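Local coordinates for protein alkyl hydroperoxide reductase, C subunit (Enterococcus faecalis, PDB 5Y63) that probably reduces hydrogen peroxide and organic hydroperoxides to water and alcohols through a reactive cysteine thiol, helping to protect the cell from oxidative stress, at residues A[44-50]-A[77-83]; A[65-69]-A[102-106]; A[85-90]-A[107-111]. One frame throughout, in Å; residues are numbered along the deposited sequence.

Contact 1 (A[44-50]-A[77-83]); sequences WSIFFFY and CEVYSVS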
loop_
_atom_site.group_PDB
_atom_site.type_symbol
_atom_site.label_atom_id
_atom_site.label_comp_id
_atom_site.label_asym_id
_atom_site.label_seq_id
_atom_site.Cartn_x
_atom_site.Cartn_y
_atom_site.Cartn_z
ATOM N N TRP A 44 -35.026 -26.706 15.805
ATOM C CA TRP A 44 -34.056 -27.196 14.829
ATOM C C TRP A 44 -34.550 -26.823 13.439
ATOM O O TRP A 44 -35.730 -26.517 13.250
ATOM C CB TRP A 44 -33.865 -28.713 14.934
ATOM C CG TRP A 44 -32.987 -29.121 16.074
ATOM C CD1 TRP A 44 -33.362 -29.308 17.370
ATOM C CD2 TRP A 44 -31.579 -29.386 16.023
ATOM N NE1 TRP A 44 -32.278 -29.674 18.130
ATOM C CE2 TRP A 44 -31.171 -29.732 17.328
ATOM C CE3 TRP A 44 -30.623 -29.369 15.000
ATOM C CZ2 TRP A 44 -29.849 -30.055 17.640
ATOM C CZ3 TRP A 44 -29.307 -29.690 15.313
ATOM C CH2 TRP A 44 -28.935 -30.028 16.623
ATOM N N SER A 45 -33.644 -26.837 12.470
ATOM C CA SER A 45 -33.992 -26.429 11.118
ATOM C C SER A 45 -33.124 -27.118 10.085
ATOM O O SER A 45 -31.926 -27.318 10.295
ATOM C CB SER A 45 -33.868 -24.912 10.973
ATOM O OG SER A 45 -32.572 -24.476 11.327
ATOM N N ILE A 46 -33.750 -27.482 8.970
ATOM C CA ILE A 46 -33.053 -28.038 7.826
ATOM C C ILE A 46 -33.265 -27.113 6.639
ATOM O O ILE A 46 -34.388 -26.965 6.157
ATOM C CB ILE A 46 -33.561 -29.448 7.474
ATOM C CG1 ILE A 46 -33.220 -30.429 8.600
ATOM C CG2 ILE A 46 -32.948 -29.926 6.162
ATOM C CD1 ILE A 46 -33.927 -31.765 8.492
ATOM N N PHE A 47 -32.187 -26.479 6.184
ATOM C CA PHE A 47 -32.208 -25.736 4.928
ATOM C C PHE A 47 -31.990 -26.726 3.790
ATOM O O PHE A 47 -31.021 -27.479 3.802
ATOM C CB PHE A 47 -31.136 -24.647 4.915
ATOM C CG PHE A 47 -31.452 -23.488 5.815
ATOM C CD1 PHE A 47 -31.170 -23.551 7.172
ATOM C CD2 PHE A 47 -32.044 -22.340 5.307
ATOM C CE1 PHE A 47 -31.468 -22.488 8.006
ATOM C CE2 PHE A 47 -32.343 -21.272 6.136
ATOM C CZ PHE A 47 -32.054 -21.347 7.487
ATOM N N PHE A 48 -32.904 -26.729 2.823
ATOM C CA PHE A 48 -32.872 -27.693 1.730
ATOM C C PHE A 48 -32.732 -26.963 0.397
ATOM O O PHE A 48 -33.721 -26.631 -0.260
ATOM C CB PHE A 48 -34.136 -28.555 1.758
ATOM C CG PHE A 48 -34.046 -29.793 0.913
ATOM C CD1 PHE A 48 -33.474 -30.950 1.424
ATOM C CD2 PHE A 48 -34.535 -29.806 -0.387
ATOM C CE1 PHE A 48 -33.388 -32.095 0.652
ATOM C CE2 PHE A 48 -34.453 -30.948 -1.161
ATOM C CZ PHE A 48 -33.880 -32.094 -0.640
ATOM N N PHE A 49 -31.485 -26.705 0.012
ATOM C CA PHE A 49 -31.189 -26.018 -1.240
ATOM C C PHE A 49 -31.432 -26.934 -2.434
ATOM O O PHE A 49 -31.138 -28.126 -2.371
ATOM C CB PHE A 49 -29.739 -25.542 -1.258
ATOM C CG PHE A 49 -29.482 -24.354 -0.390
ATOM C CD1 PHE A 49 -29.119 -24.512 0.936
ATOM C CD2 PHE A 49 -29.588 -23.074 -0.906
ATOM C CE1 PHE A 49 -28.873 -23.412 1.737
ATOM C CE2 PHE A 49 -29.343 -21.970 -0.113
ATOM C CZ PHE A 49 -28.986 -22.139 1.211
ATOM N N TYR A 50 -31.962 -26.369 -3.517
ATOM C CA TYR A 50 -32.154 -27.108 -4.767
ATOM C C TYR A 50 -32.039 -26.159 -5.970
ATOM O O TYR A 50 -32.323 -24.968 -5.842
ATOM C CB TYR A 50 -33.505 -27.837 -4.761
ATOM C CG TYR A 50 -34.697 -26.911 -4.777
ATOM C CD1 TYR A 50 -35.144 -26.305 -3.612
ATOM C CD2 TYR A 50 -35.370 -26.635 -5.960
ATOM C CE1 TYR A 50 -36.226 -25.446 -3.623
ATOM C CE2 TYR A 50 -36.453 -25.778 -5.985
ATOM C CZ TYR A 50 -36.881 -25.187 -4.812
ATOM O OH TYR A 50 -37.956 -24.333 -4.828
ATOM N N CYS A 77 -38.418 -29.920 14.548
ATOM C CA CYS A 77 -37.594 -29.407 13.456
ATOM C C CYS A 77 -38.430 -28.878 12.294
ATOM O O CYS A 77 -39.323 -29.565 11.798
ATOM C CB CYS A 77 -36.650 -30.492 12.942
ATOM S SG CYS A 77 -35.487 -29.887 11.698
ATOM N N GLU A 78 -38.119 -27.656 11.863
ATOM C CA GLU A 78 -38.754 -27.037 10.707
ATOM C C GLU A 78 -37.895 -27.271 9.460
ATOM O O GLU A 78 -36.685 -27.478 9.561
ATOM C CB GLU A 78 -38.938 -25.535 10.962
ATOM C CG GLU A 78 -39.730 -24.782 9.900
ATOM C CD GLU A 78 -41.133 -25.324 9.705
ATOM O OE1 GLU A 78 -41.377 -25.972 8.666
ATOM O OE2 GLU A 78 -41.989 -25.109 10.592
ATOM N N VAL A 79 -38.534 -27.247 8.293
ATOM C CA VAL A 79 -37.860 -27.445 7.009
ATOM C C VAL A 79 -37.996 -26.183 6.159
ATOM O O VAL A 79 -39.095 -25.664 5.984
ATOM C CB VAL A 79 -38.465 -28.647 6.246
ATOM C CG1 VAL A 79 -37.796 -28.834 4.890
ATOM C CG2 VAL A 79 -38.346 -29.920 7.074
ATOM N N TYR A 80 -36.875 -25.699 5.630
ATOM C CA TYR A 80 -36.867 -24.527 4.756
ATOM C C TYR A 80 -36.210 -24.868 3.416
ATOM O O TYR A 80 -34.985 -24.913 3.319
ATOM C CB TYR A 80 -36.115 -23.373 5.422
ATOM C CG TYR A 80 -36.642 -22.994 6.788
ATOM C CD1 TYR A 80 -37.676 -22.072 6.927
ATOM C CD2 TYR A 80 -36.100 -23.555 7.942
ATOM C CE1 TYR A 80 -38.160 -21.720 8.177
ATOM C CE2 TYR A 80 -36.575 -23.209 9.196
ATOM C CZ TYR A 80 -37.604 -22.290 9.309
ATOM O OH TYR A 80 -38.079 -21.946 10.556
ATOM N N SER A 81 -37.018 -25.116 2.387
ATOM C CA SER A 81 -36.481 -25.355 1.050
ATOM C C SER A 81 -36.066 -24.026 0.432
ATOM O O SER A 81 -36.810 -23.045 0.496
ATOM C CB SER A 81 -37.493 -26.073 0.155
ATOM O OG SER A 81 -38.494 -25.195 -0.329
ATOM N N VAL A 82 -34.877 -24.000 -0.162
ATOM C CA VAL A 82 -34.306 -22.771 -0.691
ATOM C C VAL A 82 -33.939 -22.936 -2.163
ATOM O O VAL A 82 -33.361 -23.943 -2.569
ATOM C CB VAL A 82 -33.050 -22.343 0.097
ATOM C CG1 VAL A 82 -32.715 -20.884 -0.186
ATOM C CG2 VAL A 82 -33.250 -22.554 1.591
ATOM N N SER A 83 -34.287 -21.927 -2.952
ATOM C CA SER A 83 -33.927 -21.867 -4.360
ATOM C C SER A 83 -33.695 -20.407 -4.733
ATOM O O SER A 83 -34.138 -19.501 -4.026
ATOM C CB SER A 83 -35.038 -22.493 -5.212
ATOM O OG SER A 83 -35.091 -21.950 -6.520
HETATM O O HOH W 1 -38.064 -23.094 -2.249
#

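Contact 2 (A[65-69]-A[102-106]); sequences MQEHY and KIKYP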
loop_
_atom_site.group_PDB
_atom_site.type_symbol
_atom_site.label_atom_id
_atom_site.label_comp_id
_atom_site.label_asym_id
_atom_site.label_seq_id
_atom_site.Cartn_x
_atom_site.Cartn_y
_atom_site.Cartn_z
ATOM N N MET A 65 -38.995 -35.105 1.047
ATOM C CA MET A 65 -38.867 -34.305 2.267
ATOM C C MET A 65 -40.231 -34.042 2.903
ATOM O O MET A 65 -40.332 -33.908 4.122
ATOM C CB MET A 65 -38.155 -32.975 1.986
ATOM C CG MET A 65 -36.646 -33.098 1.861
ATOM S SD MET A 65 -35.857 -33.587 3.408
ATOM C CE MET A 65 -35.938 -32.070 4.354
ATOM N N GLN A 66 -41.274 -33.969 2.080
ATOM C CA GLN A 66 -42.637 -33.799 2.582
ATOM C C GLN A 66 -43.120 -35.039 3.338
ATOM O O GLN A 66 -43.748 -34.915 4.390
ATOM C CB GLN A 66 -43.604 -33.462 1.437
ATOM C CG GLN A 66 -45.065 -33.330 1.853
ATOM C CD GLN A 66 -45.262 -32.420 3.055
ATOM O OE1 GLN A 66 -44.655 -31.354 3.146
ATOM N NE2 GLN A 66 -46.116 -32.836 3.984
ATOM N N GLU A 67 -42.823 -36.224 2.808
ATOM C CA GLU A 67 -43.191 -37.480 3.469
ATOM C C GLU A 67 -42.626 -37.578 4.886
ATOM O O GLU A 67 -43.291 -38.089 5.786
ATOM C CB GLU A 67 -42.718 -38.682 2.649
ATOM C CG GLU A 67 -43.484 -38.892 1.355
ATOM C CD GLU A 67 -42.964 -40.071 0.557
ATOM O OE1 GLU A 67 -42.800 -41.164 1.143
ATOM O OE2 GLU A 67 -42.723 -39.905 -0.658
ATOM N N HIS A 68 -41.406 -37.083 5.079
ATOM C CA HIS A 68 -40.741 -37.136 6.379
ATOM C C HIS A 68 -40.907 -35.843 7.179
ATOM O O HIS A 68 -40.288 -35.683 8.231
ATOM C CB HIS A 68 -39.251 -37.431 6.195
ATOM C CG HIS A 68 -38.975 -38.703 5.457
ATOM N ND1 HIS A 68 -39.038 -38.796 4.083
ATOM C CD2 HIS A 68 -38.626 -39.934 5.901
ATOM C CE1 HIS A 68 -38.745 -40.029 3.712
ATOM N NE2 HIS A 68 -38.490 -40.739 4.795
ATOM N N TYR A 69 -41.745 -34.929 6.694
ATOM C CA TYR A 69 -41.917 -33.629 7.338
ATOM C C TYR A 69 -42.665 -33.752 8.662
ATOM O O TYR A 69 -42.354 -33.040 9.619
ATOM C CB TYR A 69 -42.646 -32.655 6.407
ATOM C CG TYR A 69 -42.869 -31.279 7.000
ATOM C CD1 TYR A 69 -41.816 -30.562 7.565
ATOM C CD2 TYR A 69 -44.130 -30.689 6.985
ATOM C CE1 TYR A 69 -42.016 -29.302 8.108
ATOM C CE2 TYR A 69 -44.340 -29.430 7.523
ATOM C CZ TYR A 69 -43.281 -28.740 8.083
ATOM O OH TYR A 69 -43.486 -27.490 8.617
ATOM N N LYS A 102 -48.474 -30.492 -2.558
ATOM C CA LYS A 102 -48.557 -31.255 -1.309
ATOM C C LYS A 102 -47.615 -30.743 -0.213
ATOM O O LYS A 102 -47.795 -31.082 0.957
ATOM C CB LYS A 102 -48.267 -32.741 -1.567
ATOM C CG LYS A 102 -49.390 -33.497 -2.261
ATOM C CD LYS A 102 -48.991 -34.937 -2.543
ATOM C CE LYS A 102 -50.086 -35.689 -3.282
ATOM N NZ LYS A 102 -49.694 -37.091 -3.593
ATOM N N ILE A 103 -46.619 -29.938 -0.585
ATOM C CA ILE A 103 -45.619 -29.443 0.367
ATOM C C ILE A 103 -46.232 -28.488 1.391
ATOM O O ILE A 103 -46.740 -27.424 1.035
ATOM C CB ILE A 103 -44.453 -28.725 -0.348
ATOM C CG1 ILE A 103 -43.651 -29.723 -1.189
ATOM C CG2 ILE A 103 -43.539 -28.040 0.661
ATOM C CD1 ILE A 103 -42.641 -29.078 -2.112
ATOM N N LYS A 104 -46.160 -28.874 2.661
ATOM C CA LYS A 104 -46.690 -28.071 3.759
ATOM C C LYS A 104 -45.634 -27.157 4.377
ATOM O O LYS A 104 -45.981 -26.193 5.056
ATOM C CB LYS A 104 -47.282 -28.979 4.845
ATOM C CG LYS A 104 -48.549 -29.716 4.428
ATOM C CD LYS A 104 -49.726 -28.762 4.280
ATOM C CE LYS A 104 -51.036 -29.502 4.063
ATOM N NZ LYS A 104 -52.212 -28.599 4.204
ATOM N N TYR A 105 -44.356 -27.459 4.152
ATOM C CA TYR A 105 -43.266 -26.663 4.730
ATOM C C TYR A 105 -43.036 -25.361 3.949
ATOM O O TYR A 105 -43.461 -25.250 2.797
ATOM C CB TYR A 105 -41.962 -27.481 4.865
ATOM C CG TYR A 105 -41.486 -28.230 3.634
ATOM C CD1 TYR A 105 -40.783 -27.580 2.623
ATOM C CD2 TYR A 105 -41.698 -29.602 3.505
ATOM C CE1 TYR A 105 -40.331 -28.267 1.507
ATOM C CE2 TYR A 105 -41.251 -30.297 2.393
ATOM C CZ TYR A 105 -40.568 -29.627 1.396
ATOM O OH TYR A 105 -40.124 -30.315 0.290
ATOM N N PRO A 106 -42.393 -24.362 4.589
ATOM C CA PRO A 106 -42.145 -23.078 3.925
ATOM C C PRO A 106 -41.050 -23.142 2.859
ATOM O O PRO A 106 -39.949 -23.621 3.128
ATOM C CB PRO A 106 -41.721 -22.157 5.078
ATOM C CG PRO A 106 -41.209 -23.066 6.131
ATOM C CD PRO A 106 -42.027 -24.316 6.017
#

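Contact 3 (A[85-90]-A[107-111]); sequences DSHYVH and MLADP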
loop_
_atom_site.group_PDB
_atom_site.type_symbol
_atom_site.label_atom_id
_atom_site.label_comp_id
_atom_site.label_asym_id
_atom_site.label_seq_id
_atom_site.Cartn_x
_atom_site.Cartn_y
_atom_site.Cartn_z
ATOM N N ASP A 85 -35.073 -19.014 -7.081
ATOM C CA ASP A 85 -36.330 -18.557 -7.663
ATOM C C ASP A 85 -37.073 -17.643 -6.697
ATOM O O ASP A 85 -36.865 -17.702 -5.483
ATOM C CB ASP A 85 -37.208 -19.758 -8.028
ATOM C CG ASP A 85 -36.606 -20.598 -9.137
ATOM O OD1 ASP A 85 -36.558 -20.106 -10.284
ATOM O OD2 ASP A 85 -36.181 -21.742 -8.865
ATOM N N SER A 86 -37.944 -16.799 -7.245
ATOM C CA SER A 86 -38.743 -15.890 -6.432
ATOM C C SER A 86 -39.913 -16.625 -5.800
ATOM O O SER A 86 -40.275 -17.726 -6.221
ATOM C CB SER A 86 -39.263 -14.717 -7.267
ATOM O OG SER A 86 -40.299 -15.126 -8.140
ATOM N N HIS A 87 -40.494 -16.002 -4.782
ATOM C CA HIS A 87 -41.696 -16.520 -4.134
ATOM C C HIS A 87 -42.875 -16.605 -5.109
ATOM O O HIS A 87 -43.726 -17.486 -4.974
ATOM C CB HIS A 87 -42.064 -15.678 -2.904
ATOM C CG HIS A 87 -42.322 -14.233 -3.205
ATOM N ND1 HIS A 87 -41.321 -13.286 -3.236
ATOM C CD2 HIS A 87 -43.472 -13.572 -3.476
ATOM C CE1 HIS A 87 -41.842 -12.105 -3.520
ATOM N NE2 HIS A 87 -43.145 -12.251 -3.668
ATOM N N TYR A 88 -42.915 -15.704 -6.093
ATOM C CA TYR A 88 -43.923 -15.766 -7.161
ATOM C C TYR A 88 -43.857 -17.102 -7.908
ATOM O O TYR A 88 -44.888 -17.720 -8.179
ATOM C CB TYR A 88 -43.741 -14.624 -8.175
ATOM C CG TYR A 88 -43.977 -13.227 -7.634
ATOM C CD1 TYR A 88 -45.237 -12.831 -7.189
ATOM C CD2 TYR A 88 -42.941 -12.288 -7.596
ATOM C CE1 TYR A 88 -45.456 -11.550 -6.703
ATOM C CE2 TYR A 88 -43.150 -11.005 -7.114
ATOM C CZ TYR A 88 -44.407 -10.640 -6.668
ATOM O OH TYR A 88 -44.613 -9.366 -6.187
ATOM N N VAL A 89 -42.639 -17.536 -8.227
ATOM C CA VAL A 89 -42.417 -18.759 -9.000
ATOM C C VAL A 89 -42.796 -20.010 -8.207
ATOM O O VAL A 89 -43.334 -20.963 -8.772
ATOM C CB VAL A 89 -40.949 -18.871 -9.472
ATOM C CG1 VAL A 89 -40.697 -20.201 -10.171
ATOM C CG2 VAL A 89 -40.603 -17.722 -10.408
ATOM N N HIS A 90 -42.513 -20.004 -6.905
ATOM C CA HIS A 90 -42.865 -21.129 -6.038
ATOM C C HIS A 90 -44.372 -21.378 -6.029
ATOM O O HIS A 90 -44.812 -22.526 -6.080
ATOM C CB HIS A 90 -42.378 -20.898 -4.603
ATOM C CG HIS A 90 -40.886 -20.849 -4.462
ATOM N ND1 HIS A 90 -40.036 -21.620 -5.225
ATOM C CD2 HIS A 90 -40.096 -20.140 -3.622
ATOM C CE1 HIS A 90 -38.787 -21.374 -4.875
ATOM N NE2 HIS A 90 -38.796 -20.482 -3.902
ATOM N N MET A 107 -41.366 -22.653 1.662
ATOM C CA MET A 107 -40.412 -22.588 0.560
ATOM C C MET A 107 -39.811 -21.186 0.465
ATOM O O MET A 107 -40.470 -20.248 0.003
ATOM C CB MET A 107 -41.110 -22.940 -0.751
ATOM C CG MET A 107 -41.844 -24.268 -0.730
ATOM S SD MET A 107 -42.590 -24.635 -2.328
ATOM C CE MET A 107 -41.143 -25.115 -3.270
ATOM N N LEU A 108 -38.561 -21.047 0.903
ATOM C CA LEU A 108 -37.887 -19.750 0.902
ATOM C C LEU A 108 -37.451 -19.357 -0.506
ATOM O O LEU A 108 -37.006 -20.199 -1.286
ATOM C CB LEU A 108 -36.662 -19.767 1.821
ATOM C CG LEU A 108 -36.867 -20.153 3.289
ATOM C CD1 LEU A 108 -35.566 -19.964 4.056
ATOM C CD2 LEU A 108 -37.987 -19.354 3.939
ATOM N N ALA A 109 -37.592 -18.073 -0.819
ATOM C CA ALA A 109 -37.121 -17.519 -2.080
ATOM C C ALA A 109 -35.804 -16.804 -1.829
ATOM O O ALA A 109 -35.633 -16.149 -0.796
ATOM C CB ALA A 109 -38.145 -16.550 -2.645
ATOM N N ASP A 110 -34.876 -16.926 -2.775
ATOM C CA ASP A 110 -33.571 -16.290 -2.651
ATOM C C ASP A 110 -33.077 -15.746 -3.994
ATOM O O ASP A 110 -32.045 -16.183 -4.497
ATOM C CB ASP A 110 -32.562 -17.287 -2.064
ATOM C CG ASP A 110 -31.236 -16.641 -1.707
ATOM O OD1 ASP A 110 -31.219 -15.436 -1.376
ATOM O OD2 ASP A 110 -30.205 -17.342 -1.754
ATOM N N PRO A 111 -33.809 -14.779 -4.578
ATOM C CA PRO A 111 -33.366 -14.233 -5.862
ATOM C C PRO A 111 -32.081 -13.406 -5.778
ATOM O O PRO A 111 -31.309 -13.391 -6.732
ATOM C CB PRO A 111 -34.545 -13.348 -6.303
ATOM C CG PRO A 111 -35.693 -13.736 -5.434
ATOM C CD PRO A 111 -35.076 -14.165 -4.143
#

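Contact 1 (A[44-50]-A[77-83])
Trp44 starts the pairing of two parallel strands: its carbonyl O accepts from Glu78 N, while its CB lies beside Cys77 SG. Ser45 turns to the opposite face and sets CB at the edge of the Tyr80 ring, 3.7 Å from CE2. Ile46 N donates to Glu78 O and its O accepts from Tyr80 N (2.8 Å); its CG1 packs on Cys77 SG. On the face of Ser45, the Phe47 ring lies nearly parallel to that of Tyr80 but slid so far that they barely overlap, and its edge meets Val82 CG2. Phe48 pairs likewise, with Tyr80 O and Val82 N. Phe49 has CG beside its backbone N (chi1 -74°), which lays one ring face against Val82 CB, 3.9 Å from the ring centroid. Tyr50 closes the run: its N donates to Val82 O, one ring face receives Ser83 CB, and its OH is hydrogen-bonded to Asp53 and accepts from a water that also holds Ser81 OG. This buried parallel pair belongs to the central sheet of the thioredoxin fold, and the side chain of Tyr50 comes to about 4 Å from that of Cys58, the predicted peroxidatic cysteine.

Contact 2 (A[65-69]-A[102-106])
Two first torsions bring Tyr69 and Tyr105 together: CG of Tyr69 stands trans to its own N (chi1 180°), and CG of Tyr105 sits between its N and carbonyl carbon (chi1 51°). The result is a T-shaped aromatic pair, the edge of Tyr105 directed at the face of Tyr69 with the planes at 71°. It joins the end of helix 58-67 and the first residue of helix 69-74 to the loop leading into strand 107-109, on one side of the thioredoxin-fold sheet. Over that same ring of Tyr69 rides Tyr105 CB, 3.8 Å from the centroid, so ring and methylene of one residue both press on the other. Tyr69 OH continues to Glu78 of strand 77-83, and Tyr105 OH is hydrogen-bonded to Leu62 O, one turn before Gln66 in helix 58-67; each phenol is thus held at its polar end as well as along its ring. Met65 CB packs beside Tyr105 OH, while the rest of its bent chain runs off toward Ile46 and Phe48. Gln66, folded at chi2, slides its amide past Tyr105, the amide and ring planes nearly parallel, with OE1 lying 3.5 Å from Tyr105 CD2. That oxygen also takes the loop's backbone: Lys104 N donates to Gln66 OE1 over 2.9 Å, almost straight at the hydrogen but approaching from above the carbonyl plane.

Contact 3 (A[85-90]-A[107-111])
His90 and Met107 cross at a slant, with Met107 CB over one face of the imidazole and the backbone O of Ser86 over the opposite face. The ring is thereby sandwiched between its own helix's first turn and strand 107-109. Having CG beside its backbone N (chi1 -65°), His90 sends the ring toward the strand, where NE2 donates to Leu108 O over 3.2 Å; the donor stands above the carbonyl plane, and the oxygen is tilted from the ring plane. The other nitrogen, ND1, is hydrogen-bonded to Asp53, so both ring nitrogens have partners, which probably limits rotation of the ring. Ala109 points its methyl into the start of the helix, with CB 3.2 Å from His87 N and 3.3 Å from Asp85 O. Pro111 CG packs against Ser86 CA and CB, and Asp110 N gives a weak bond to Asp85 O. Ser86 is the N-cap, its OG accepting weakly from Val89 N. Asp85, Ser86, Val89 and Pro111 also pack against the second subunit. Strand 77-83, helix 87-96 and strand 107-109 form a beta-alpha-beta crossover of the thioredoxin fold, its helix start lying at the subunit interface.

All three contacts belong to one thioredoxin-fold unit. Contact 1 lies near the middle of the chain; its centre is about 10 Å from that of contact 2 and about 13 Å from that of contact 3. Strand 77-83 ties them together: it pairs with 44-49 in contact 1 and with 107-109 of contact 3, while Glu78 meets Tyr69 of contact 2. Along the chain, contact 2 interleaves with both others, whereas contact 1 closes before contact 3 opens. Loop 102-106 runs straight into 107-111, so contacts 2 and 3, centres about 16 Å apart, adjoin in the chain without otherwise touching. Together they set sheet core, helix layer and subunit-facing side in one fold.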